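Local coordinates for protein lactoylglutathione lyase (Pseudomonas aeruginosa, PDB 4MTR) that belongs to the glyoxalase/bleomycin resistance/dioxygenase superfamily and binds zinc ions between the two subunits of a dimer built from paired beta-alpha-beta-beta-beta modules, at residues 6-11 and 117-122; 41-46 and 54-59; 74-79 and 122-127. All coordinates share one frame; numbering follows the deposited sequence.

Contact 1: 6-11 and 117-122; sequences SMLRVA and DGYKVE. With ZN (zinc ion), chain F.
Tyr-119 OH donates to Arg-9 O at 2.7 Å, one of two hydrogen bonds across the contact, each of which uses a side chain of 117-122. The hydroxyl oxygen lies in the carbonyl plane, on a lone pair, with a C=O...O angle of 141°, and Arg-9 O in turn sits at the edge of the ring, in its plane. The other bond is Ala-11 N to Asp-117 OD1, 2.8 Å long and nearly straight; it meets the carboxylate on its syn side, slightly out of plane. The two bonds tie down the end of strand 2-9 and the residues leading to helix 13-22.

Apolar contact centres on the tyrosine ring. Leu-8 and Tyr-119 run past each other in opposite directions, which brings Leu-8 CD1 over one ring face in a CH-pi contact, 4.1 Å from the centroid and 20° off the normal. Leu-8 CB and CD2 meet other atoms of the same ring, so the whole isobutyl group lies along it. Tyr-119 CG stands anti to its carbonyl carbon (chi1 -65°), and this sends the ring across to the strand. Val-10 CG1 closes on the ring edge and also packs 3.4 Å from Asp-117 OD2, the valine crossing the aspartate at about a right angle.

Outside the pair, Asp-115 OD1 accepts bonds from the backbone N atoms of Asp-117 and Tyr-119 and so braces the segment that presents both side chains. Arg-9 NH1 bonds to Asp-70 O of the second subunit. Strand 2-9 is hydrogen-bonded to strand 54-60 and strand 120-125 to strand 72-79, so the contact bridges the two sheets of the chain.

Contact 2: 41-46 and 54-59; sequences LAFVGY and ALELTH. With ZN (zinc ion), chain E; EDO (1,2-ethanediol), chain C.
Phe-43 and Glu-56 face each other as a non-hydrogen-bonded antiparallel pair, with CA atoms 4.4 Å apart. Their side chains lie side by side and point the same way: Glu-56 CG sits over one face of the ring, 3.9 Å from its centroid, and the carboxylate is only 19° from parallel with the ring. Extended with CG anti to the backbone N (chi1 180°), the glutamate carries OE1 to the zinc ion, at 2.2 Å. A water on the same metal makes a weak bond to OE2. Leu-41 flanks this carboxylate, its CD1 3.4 Å from Glu-56 OE2 and its CD2 against Thr-58 OG1.

The strands beneath fix these positions. Ala-42 and Leu-57 exchange two backbone hydrogen bonds, as do Val-44 and Leu-55; Leu-57 N to Ala-42 O is the shortest at 2.7 Å. The segment axes are 156° apart in direction. On the face of Ala-42 and Val-44, Val-44 CG2 packs 4.0 Å from Leu-55 CB and also touches Leu-57 CD1, while helix 13-22 covers the group through Leu-17 and Tyr-20. Past the paired residues, Tyr-46 N holds a 1,2-ethanediol.

His-5 of the same chain and His-74 and Glu-122 of the second subunit complete the metal's protein ligands. This is the antiparallel hairpin of a beta-alpha-beta-beta-beta module, with one strand furnishing a ligand to an intersubunit metal site, as in glyoxalase-type relatives.

Contact 3: 74-79 and 122-127; sequences HLAIEV and ELIQKG. With ZN (zinc ion), chain F.
Strands 74-79 and 122-125 run parallel, their short axes 32° apart in direction and 4.6 Å at closest approach. Ala-76, Ile-77, Glu-78 and Val-79 pair in turn with Glu-122, Leu-123, Ile-124 and Gln-125. Five backbone hydrogen bonds alternate between them: Glu-122 N to Leu-75 O, Ile-77 N to Glu-122 O, Ile-124 N to Ile-77 O, Val-79 N to Ile-124 O (the longest, 3.1 Å) and Lys-126 N to Val-79 O (the shortest, 2.7 Å).

Among the side chains, His-74 and Glu-122 converge on one zinc ion, bound by His-74 NE2 at 2.1 Å and by Glu-122 OE1 at 2.3 Å. A water, weakly bonded to Glu-122 OE2, is a further ligand. The imidazole and carboxylate planes are turned 68° to each other. His-74 CG sits between its backbone N and carbonyl carbon (chi1 55°), which turns the ring toward the glutamate. Ala-76 CB comes within 3.5 Å of Glu-122 OE1 and also touches Ile-124 CD1. On the face of Ile-77, Val-79 CG1 meets Leu-123 CD2 at 3.9 Å, under helix 82-91. CG of the poorly ordered Lys-126 lies near Glu-78 CD; the salt bridge of Glu-78 is to Arg-2 of the second subunit.

His-5 and Glu-56 of the second subunit supply the remaining protein ligands, and a strand of that chain extends the sheet beyond 74-79. First and last strands side by side are characteristic of the beta-alpha-beta-beta-beta module, here providing half of a metal site shared between subunits.

From the N terminus, strand 2-9 opens the first sheet, and its end, 6-11, meets 117-122 in contact 1, with 105 residues between, so almost the whole chain lies within that loop. Within that span, contact 2 closes a short hairpin loop between 41-46 and 54-59. Contact 3 starts later, at 74-79, and closes at 122-127; it follows contact 2 in series and crosses contact 1, sharing Glu-122 with it. Contacts 2 and 3 each hold together strands of one sheet, while contact 1 ties the first sheet to the second. Val-10 and His-59 link contacts 1 and 2 directly, and Tyr-46 packs on Ile-77 between contacts 2 and 3.

Contact 1: 6-11 and 117-122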
loop_
_atom_site.group_PDB
_atom_site.type_symbol
_atom_site.label_atom_id
_atom_site.label_comp_id
_atom_site.label_asym_id
_atom_site.label_seq_id
_atom_site.Cartn_x
_atom_site.Cartn_y
_atom_site.Cartn_z
ATOM N N SER A 6 3.191 -2.372 2.363
ATOM C CA SER A 6 3.309 -1.281 1.416
ATOM C C SER A 6 4.419 -0.442 2.015
ATOM O O SER A 6 4.548 -0.421 3.237
ATOM C CB SER A 6 2.017 -0.472 1.403
ATOM O OG SER A 6 2.166 0.715 0.649
ATOM N N MET A 7 5.176 0.289 1.197
ATOM C CA MET A 7 6.211 1.176 1.712
ATOM C C MET A 7 5.943 2.615 1.223
ATOM O O MET A 7 5.672 2.819 0.044
ATOM C CB MET A 7 7.634 0.715 1.335
ATOM C CG MET A 7 8.741 1.579 1.981
ATOM S SD MET A 7 9.091 3.182 1.173
ATOM C CE MET A 7 10.469 2.717 0.064
ATOM N N LEU A 8 5.986 3.571 2.152
ATOM C CA LEU A 8 5.784 5.012 1.902
ATOM C C LEU A 8 6.959 5.783 2.443
ATOM O O LEU A 8 7.455 5.470 3.522
ATOM C CB LEU A 8 4.501 5.490 2.608
ATOM C CG LEU A 8 3.163 4.814 2.184
ATOM C CD1 LEU A 8 1.977 5.327 3.044
ATOM C CD2 LEU A 8 2.865 5.025 0.697
ATOM N N ARG A 9 7.470 6.738 1.661
ATOM C CA ARG A 9 8.572 7.605 2.104
ATOM C C ARG A 9 7.951 8.807 2.858
ATOM O O ARG A 9 6.941 9.383 2.430
ATOM C CB ARG A 9 9.443 8.077 0.936
ATOM C CG ARG A 9 10.118 6.905 0.194
ATOM C CD ARG A 9 11.188 7.323 -0.807
ATOM N NE ARG A 9 11.804 6.141 -1.407
ATOM C CZ ARG A 9 11.343 5.516 -2.484
ATOM N NH1 ARG A 9 10.301 6.001 -3.149
ATOM N NH2 ARG A 9 11.912 4.397 -2.901
ATOM N N VAL A 10 8.544 9.139 3.995
ATOM C CA VAL A 10 8.056 10.171 4.921
ATOM C C VAL A 10 9.127 11.240 5.170
ATOM O O VAL A 10 10.298 10.894 5.335
ATOM C CB VAL A 10 7.463 9.590 6.244
ATOM C CG1 VAL A 10 6.181 8.800 5.971
ATOM C CG2 VAL A 10 8.464 8.725 6.998
ATOM N N ALA A 11 8.713 12.525 5.215
ATOM C CA ALA A 11 9.605 13.685 5.424
ATOM C C ALA A 11 10.163 13.686 6.819
ATOM O O ALA A 11 11.281 14.142 7.031
ATOM C CB ALA A 11 8.845 14.989 5.186
ATOM N N ASP A 117 2.322 13.521 5.934
ATOM C CA ASP A 117 2.849 13.706 4.599
ATOM C C ASP A 117 1.750 13.866 3.529
ATOM O O ASP A 117 2.079 14.028 2.356
ATOM C CB ASP A 117 3.780 12.547 4.214
ATOM C CG ASP A 117 5.025 12.516 5.052
ATOM O OD1 ASP A 117 6.054 13.038 4.593
ATOM O OD2 ASP A 117 4.975 11.939 6.148
ATOM N N GLY A 118 0.487 13.776 3.934
ATOM C CA GLY A 118 -0.655 13.867 3.028
ATOM C C GLY A 118 -1.106 12.540 2.432
ATOM O O GLY A 118 -1.986 12.523 1.575
ATOM N N TYR A 119 -0.570 11.403 2.918
ATOM C CA TYR A 119 -1.018 10.108 2.409
ATOM C C TYR A 119 -2.377 9.833 3.001
ATOM O O TYR A 119 -2.585 10.022 4.199
ATOM C CB TYR A 119 -0.088 8.979 2.792
ATOM C CG TYR A 119 1.284 9.094 2.164
ATOM C CD1 TYR A 119 1.458 8.963 0.785
ATOM C CD2 TYR A 119 2.413 9.279 2.951
ATOM C CE1 TYR A 119 2.728 8.998 0.212
ATOM C CE2 TYR A 119 3.679 9.329 2.390
ATOM C CZ TYR A 119 3.834 9.201 1.022
ATOM O OH TYR A 119 5.096 9.214 0.498
ATOM N N LYS A 120 -3.291 9.382 2.163
ATOM C CA LYS A 120 -4.654 9.137 2.602
ATOM C C LYS A 120 -4.857 7.766 3.263
ATOM O O LYS A 120 -4.390 6.727 2.777
ATOM C CB LYS A 120 -5.623 9.304 1.421
ATOM C CG LYS A 120 -5.635 10.718 0.840
ATOM C CD LYS A 120 -6.494 10.792 -0.421
ATOM C CE LYS A 120 -6.626 12.207 -0.929
ATOM N NZ LYS A 120 -7.399 13.069 0.011
ATOM N N VAL A 121 -5.630 7.772 4.329
ATOM C CA VAL A 121 -5.960 6.560 5.024
ATOM C C VAL A 121 -7.474 6.413 4.974
ATOM O O VAL A 121 -8.189 7.305 5.418
ATOM C CB VAL A 121 -5.383 6.536 6.464
ATOM C CG1 VAL A 121 -5.849 5.296 7.231
ATOM C CG2 VAL A 121 -3.858 6.638 6.470
ATOM N N GLU A 122 -7.953 5.286 4.443
ATOM C CA GLU A 122 -9.365 4.966 4.357
ATOM C C GLU A 122 -9.805 4.154 5.578
ATOM O O GLU A 122 -9.337 3.041 5.772
ATOM C CB GLU A 122 -9.617 4.177 3.061
ATOM C CG GLU A 122 -11.094 3.968 2.720
ATOM C CD GLU A 122 -11.412 3.077 1.530
ATOM O OE1 GLU A 122 -10.618 2.166 1.206
ATOM O OE2 GLU A 122 -12.497 3.272 0.941
HETATM ZN ZN ZN F . -9.835 1.345 -0.760
HETATM O O HOH W 1 -11.742 1.629 -1.560
#

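Contact 2: 41-46 and 54-59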
loop_
_atom_site.group_PDB
_atom_site.type_symbol
_atom_site.label_atom_id
_atom_site.label_comp_id
_atom_site.label_asym_id
_atom_site.label_seq_id
_atom_site.Cartn_x
_atom_site.Cartn_y
_atom_site.Cartn_z
ATOM N N LEU A 41 14.328 2.975 8.365
ATOM C CA LEU A 41 13.088 2.279 8.098
ATOM C C LEU A 41 12.389 2.071 9.418
ATOM O O LEU A 41 13.040 1.764 10.430
ATOM C CB LEU A 41 13.364 0.854 7.543
ATOM C CG LEU A 41 14.212 0.672 6.301
ATOM C CD1 LEU A 41 14.220 -0.789 5.897
ATOM C CD2 LEU A 41 13.648 1.474 5.119
ATOM N N ALA A 42 11.061 2.080 9.381
ATOM C CA ALA A 42 10.257 1.703 10.526
ATOM C C ALA A 42 9.101 0.892 9.962
ATOM O O ALA A 42 8.554 1.250 8.921
ATOM C CB ALA A 42 9.743 2.945 11.271
ATOM N N PHE A 43 8.819 -0.249 10.561
ATOM C CA PHE A 43 7.683 -1.055 10.194
ATOM C C PHE A 43 6.686 -0.871 11.321
ATOM O O PHE A 43 7.039 -1.033 12.502
ATOM C CB PHE A 43 8.043 -2.535 10.022
ATOM C CG PHE A 43 8.891 -2.799 8.786
ATOM C CD1 PHE A 43 10.253 -2.505 8.780
ATOM C CD2 PHE A 43 8.324 -3.331 7.637
ATOM C CE1 PHE A 43 11.043 -2.752 7.641
ATOM C CE2 PHE A 43 9.113 -3.583 6.502
ATOM C CZ PHE A 43 10.461 -3.272 6.506
ATOM N N VAL A 44 5.436 -0.550 10.959
ATOM C CA VAL A 44 4.360 -0.376 11.921
ATOM C C VAL A 44 3.208 -1.252 11.538
ATOM O O VAL A 44 2.982 -1.510 10.352
ATOM C CB VAL A 44 3.917 1.115 12.105
ATOM C CG1 VAL A 44 5.006 1.930 12.787
ATOM C CG2 VAL A 44 3.486 1.766 10.777
ATOM N N GLY A 45 2.447 -1.668 12.530
ATOM C CA GLY A 45 1.248 -2.440 12.268
ATOM C C GLY A 45 0.497 -2.846 13.507
ATOM O O GLY A 45 0.681 -2.266 14.579
ATOM N N TYR A 46 -0.334 -3.855 13.344
ATOM C CA TYR A 46 -1.214 -4.402 14.376
ATOM C C TYR A 46 -0.759 -5.748 14.902
ATOM O O TYR A 46 -0.611 -5.898 16.116
ATOM C CB TYR A 46 -2.656 -4.413 13.848
ATOM C CG TYR A 46 -3.115 -3.019 13.474
ATOM C CD1 TYR A 46 -3.336 -2.052 14.447
ATOM C CD2 TYR A 46 -3.280 -2.654 12.143
ATOM C CE1 TYR A 46 -3.737 -0.766 14.106
ATOM C CE2 TYR A 46 -3.698 -1.373 11.791
ATOM C CZ TYR A 46 -3.925 -0.432 12.774
ATOM O OH TYR A 46 -4.316 0.842 12.424
ATOM N N ALA A 54 1.903 -5.241 7.108
ATOM C CA ALA A 54 2.381 -4.087 7.857
ATOM C C ALA A 54 2.534 -2.904 6.926
ATOM O O ALA A 54 2.177 -2.961 5.734
ATOM C CB ALA A 54 3.723 -4.409 8.515
ATOM N N LEU A 55 2.978 -1.803 7.486
ATOM C CA LEU A 55 3.236 -0.578 6.745
ATOM C C LEU A 55 4.690 -0.214 6.994
ATOM O O LEU A 55 5.104 -0.098 8.150
ATOM C CB LEU A 55 2.291 0.559 7.196
ATOM C CG LEU A 55 2.581 1.943 6.579
ATOM C CD1 LEU A 55 2.403 1.926 5.021
ATOM C CD2 LEU A 55 1.736 3.034 7.251
ATOM N N GLU A 56 5.470 -0.076 5.917
ATOM C CA GLU A 56 6.868 0.294 6.046
ATOM C C GLU A 56 7.019 1.779 5.797
ATOM O O GLU A 56 6.574 2.310 4.783
ATOM C CB GLU A 56 7.712 -0.494 5.032
ATOM C CG GLU A 56 9.211 -0.177 5.097
ATOM C CD GLU A 56 10.027 -0.898 4.024
ATOM O OE1 GLU A 56 9.420 -1.512 3.119
ATOM O OE2 GLU A 56 11.274 -0.893 4.119
ATOM N N LEU A 57 7.698 2.441 6.677
ATOM C CA LEU A 57 7.940 3.876 6.532
ATOM C C LEU A 57 9.410 4.105 6.323
ATOM O O LEU A 57 10.213 3.618 7.123
ATOM C CB LEU A 57 7.520 4.569 7.823
ATOM C CG LEU A 57 6.031 4.452 8.159
ATOM C CD1 LEU A 57 5.755 5.062 9.495
ATOM C CD2 LEU A 57 5.141 5.130 7.062
ATOM N N THR A 58 9.769 4.873 5.296
ATOM C CA THR A 58 11.181 5.169 4.994
ATOM C C THR A 58 11.451 6.667 5.066
ATOM O O THR A 58 10.716 7.441 4.493
ATOM C CB THR A 58 11.535 4.677 3.563
ATOM O OG1 THR A 58 11.337 3.264 3.490
ATOM C CG2 THR A 58 12.963 5.002 3.156
ATOM N N HIS A 59 12.550 7.055 5.700
ATOM C CA HIS A 59 12.977 8.421 5.657
ATOM C C HIS A 59 14.394 8.457 5.123
ATOM O O HIS A 59 15.268 7.799 5.693
ATOM C CB HIS A 59 12.902 9.119 7.031
ATOM C CG HIS A 59 13.387 10.532 6.904
ATOM N ND1 HIS A 59 12.821 11.397 5.990
ATOM C CD2 HIS A 59 14.491 11.112 7.427
ATOM C CE1 HIS A 59 13.558 12.493 6.031
ATOM N NE2 HIS A 59 14.569 12.367 6.889
HETATM ZN ZN ZN E . 9.640 -3.219 1.706
HETATM C C1 EDO C . 1.090 -6.827 10.816
HETATM O O1 EDO C . 2.449 -6.890 10.449
HETATM C C2 EDO C . 0.714 -5.384 11.040
HETATM O O2 EDO C . -0.693 -5.223 10.996
HETATM O O HOH W 2 11.458 -3.222 2.314
#

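Contact 3: 74-79 and 122-127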
loop_
_atom_site.group_PDB
_atom_site.type_symbol
_atom_site.label_atom_id
_atom_site.label_comp_id
_atom_site.label_asym_id
_atom_site.label_seq_id
_atom_site.Cartn_x
_atom_site.Cartn_y
_atom_site.Cartn_z
ATOM N N HIS A 74 -4.480 5.070 -1.575
ATOM C CA HIS A 74 -4.634 5.162 -0.125
ATOM C C HIS A 74 -4.317 3.812 0.516
ATOM O O HIS A 74 -4.064 2.825 -0.193
ATOM C CB HIS A 74 -6.108 5.557 0.198
ATOM C CG HIS A 74 -7.155 4.647 -0.387
ATOM N ND1 HIS A 74 -7.873 5.006 -1.516
ATOM C CD2 HIS A 74 -7.605 3.446 0.046
ATOM C CE1 HIS A 74 -8.691 3.999 -1.765
ATOM N NE2 HIS A 74 -8.581 3.042 -0.847
ATOM N N LEU A 75 -4.329 3.790 1.861
ATOM C CA LEU A 75 -4.163 2.592 2.669
ATOM C C LEU A 75 -5.488 2.443 3.392
ATOM O O LEU A 75 -5.943 3.401 4.011
ATOM C CB LEU A 75 -2.994 2.732 3.692
ATOM C CG LEU A 75 -2.731 1.470 4.529
ATOM C CD1 LEU A 75 -2.120 0.344 3.665
ATOM C CD2 LEU A 75 -1.785 1.787 5.705
ATOM N N ALA A 76 -6.128 1.258 3.309
ATOM C CA ALA A 76 -7.412 1.035 3.997
ATOM C C ALA A 76 -7.187 0.241 5.253
ATOM O O ALA A 76 -6.472 -0.770 5.247
ATOM C CB ALA A 76 -8.381 0.308 3.095
ATOM N N ILE A 77 -7.795 0.707 6.351
ATOM C CA ILE A 77 -7.670 0.053 7.663
ATOM C C ILE A 77 -9.049 -0.215 8.217
ATOM O O ILE A 77 -9.892 0.676 8.179
ATOM C CB ILE A 77 -6.825 0.908 8.638
ATOM C CG1 ILE A 77 -5.359 1.014 8.100
ATOM C CG2 ILE A 77 -6.837 0.239 10.081
ATOM C CD1 ILE A 77 -4.492 1.952 8.795
ATOM N N GLU A 78 -9.269 -1.433 8.735
ATOM C CA GLU A 78 -10.527 -1.814 9.398
ATOM C C GLU A 78 -10.498 -1.273 10.834
ATOM O O GLU A 78 -9.538 -1.523 11.560
ATOM C CB GLU A 78 -10.684 -3.338 9.396
ATOM C CG GLU A 78 -12.049 -3.832 9.863
ATOM C CD GLU A 78 -12.250 -5.317 9.621
ATOM O OE1 GLU A 78 -11.651 -6.124 10.366
ATOM O OE2 GLU A 78 -12.966 -5.675 8.658
ATOM N N VAL A 79 -11.557 -0.545 11.253
ATOM C CA VAL A 79 -11.656 0.059 12.604
ATOM C C VAL A 79 -12.991 -0.338 13.289
ATOM O O VAL A 79 -13.955 -0.597 12.583
ATOM C CB VAL A 79 -11.484 1.612 12.575
ATOM C CG1 VAL A 79 -10.114 2.022 12.068
ATOM C CG2 VAL A 79 -12.573 2.299 11.761
ATOM N N GLU A 122 -7.953 5.286 4.443
ATOM C CA GLU A 122 -9.365 4.966 4.357
ATOM C C GLU A 122 -9.805 4.154 5.578
ATOM O O GLU A 122 -9.337 3.041 5.772
ATOM C CB GLU A 122 -9.617 4.177 3.061
ATOM C CG GLU A 122 -11.094 3.968 2.720
ATOM C CD GLU A 122 -11.412 3.077 1.530
ATOM O OE1 GLU A 122 -10.618 2.166 1.206
ATOM O OE2 GLU A 122 -12.497 3.272 0.941
ATOM N N LEU A 123 -10.724 4.700 6.394
ATOM C CA LEU A 123 -11.252 4.005 7.569
ATOM C C LEU A 123 -12.514 3.261 7.218
ATOM O O LEU A 123 -13.509 3.873 6.819
ATOM C CB LEU A 123 -11.529 4.971 8.743
ATOM C CG LEU A 123 -10.374 5.854 9.197
ATOM C CD1 LEU A 123 -10.888 6.906 10.165
ATOM C CD2 LEU A 123 -9.201 5.030 9.803
ATOM N N ILE A 124 -12.477 1.946 7.352
ATOM C CA ILE A 124 -13.624 1.118 6.993
ATOM C C ILE A 124 -14.129 0.467 8.266
ATOM O O ILE A 124 -13.467 -0.392 8.825
ATOM C CB ILE A 124 -13.247 0.115 5.857
ATOM C CG1 ILE A 124 -12.885 0.879 4.545
ATOM C CG2 ILE A 124 -14.346 -0.975 5.633
ATOM C CD1 ILE A 124 -12.269 0.041 3.445
ATOM N N GLN A 125 -15.309 0.896 8.736
ATOM C CA GLN A 125 -15.868 0.359 9.972
ATOM C C GLN A 125 -16.072 -1.143 9.865
ATOM O O GLN A 125 -16.602 -1.615 8.862
ATOM C CB GLN A 125 -17.183 1.070 10.315
ATOM C CG GLN A 125 -17.644 0.810 11.737
ATOM C CD GLN A 125 -18.601 1.877 12.163
ATOM O OE1 GLN A 125 -18.199 2.962 12.580
ATOM N NE2 GLN A 125 -19.890 1.601 12.026
ATOM N N LYS A 126 -15.610 -1.887 10.880
ATOM C CA LYS A 126 -15.734 -3.346 10.953
ATOM C C LYS A 126 -17.191 -3.768 10.692
ATOM O O LYS A 126 -18.120 -3.128 11.193
ATOM C CB LYS A 126 -15.252 -3.855 12.321
ATOM C CG LYS A 126 -14.946 -5.349 12.333
ATOM C CD LYS A 126 -14.628 -5.857 13.720
ATOM C CE LYS A 126 -14.325 -7.336 13.715
ATOM N NZ LYS A 126 -13.873 -7.809 15.052
ATOM N N GLY A 127 -17.364 -4.799 9.877
ATOM C CA GLY A 127 -18.682 -5.288 9.495
ATOM C C GLY A 127 -19.319 -4.454 8.402
ATOM O O GLY A 127 -20.445 -3.969 8.566
HETATM ZN ZN ZN F . -9.835 1.345 -0.760
HETATM O O HOH W 1 -11.742 1.629 -1.560
#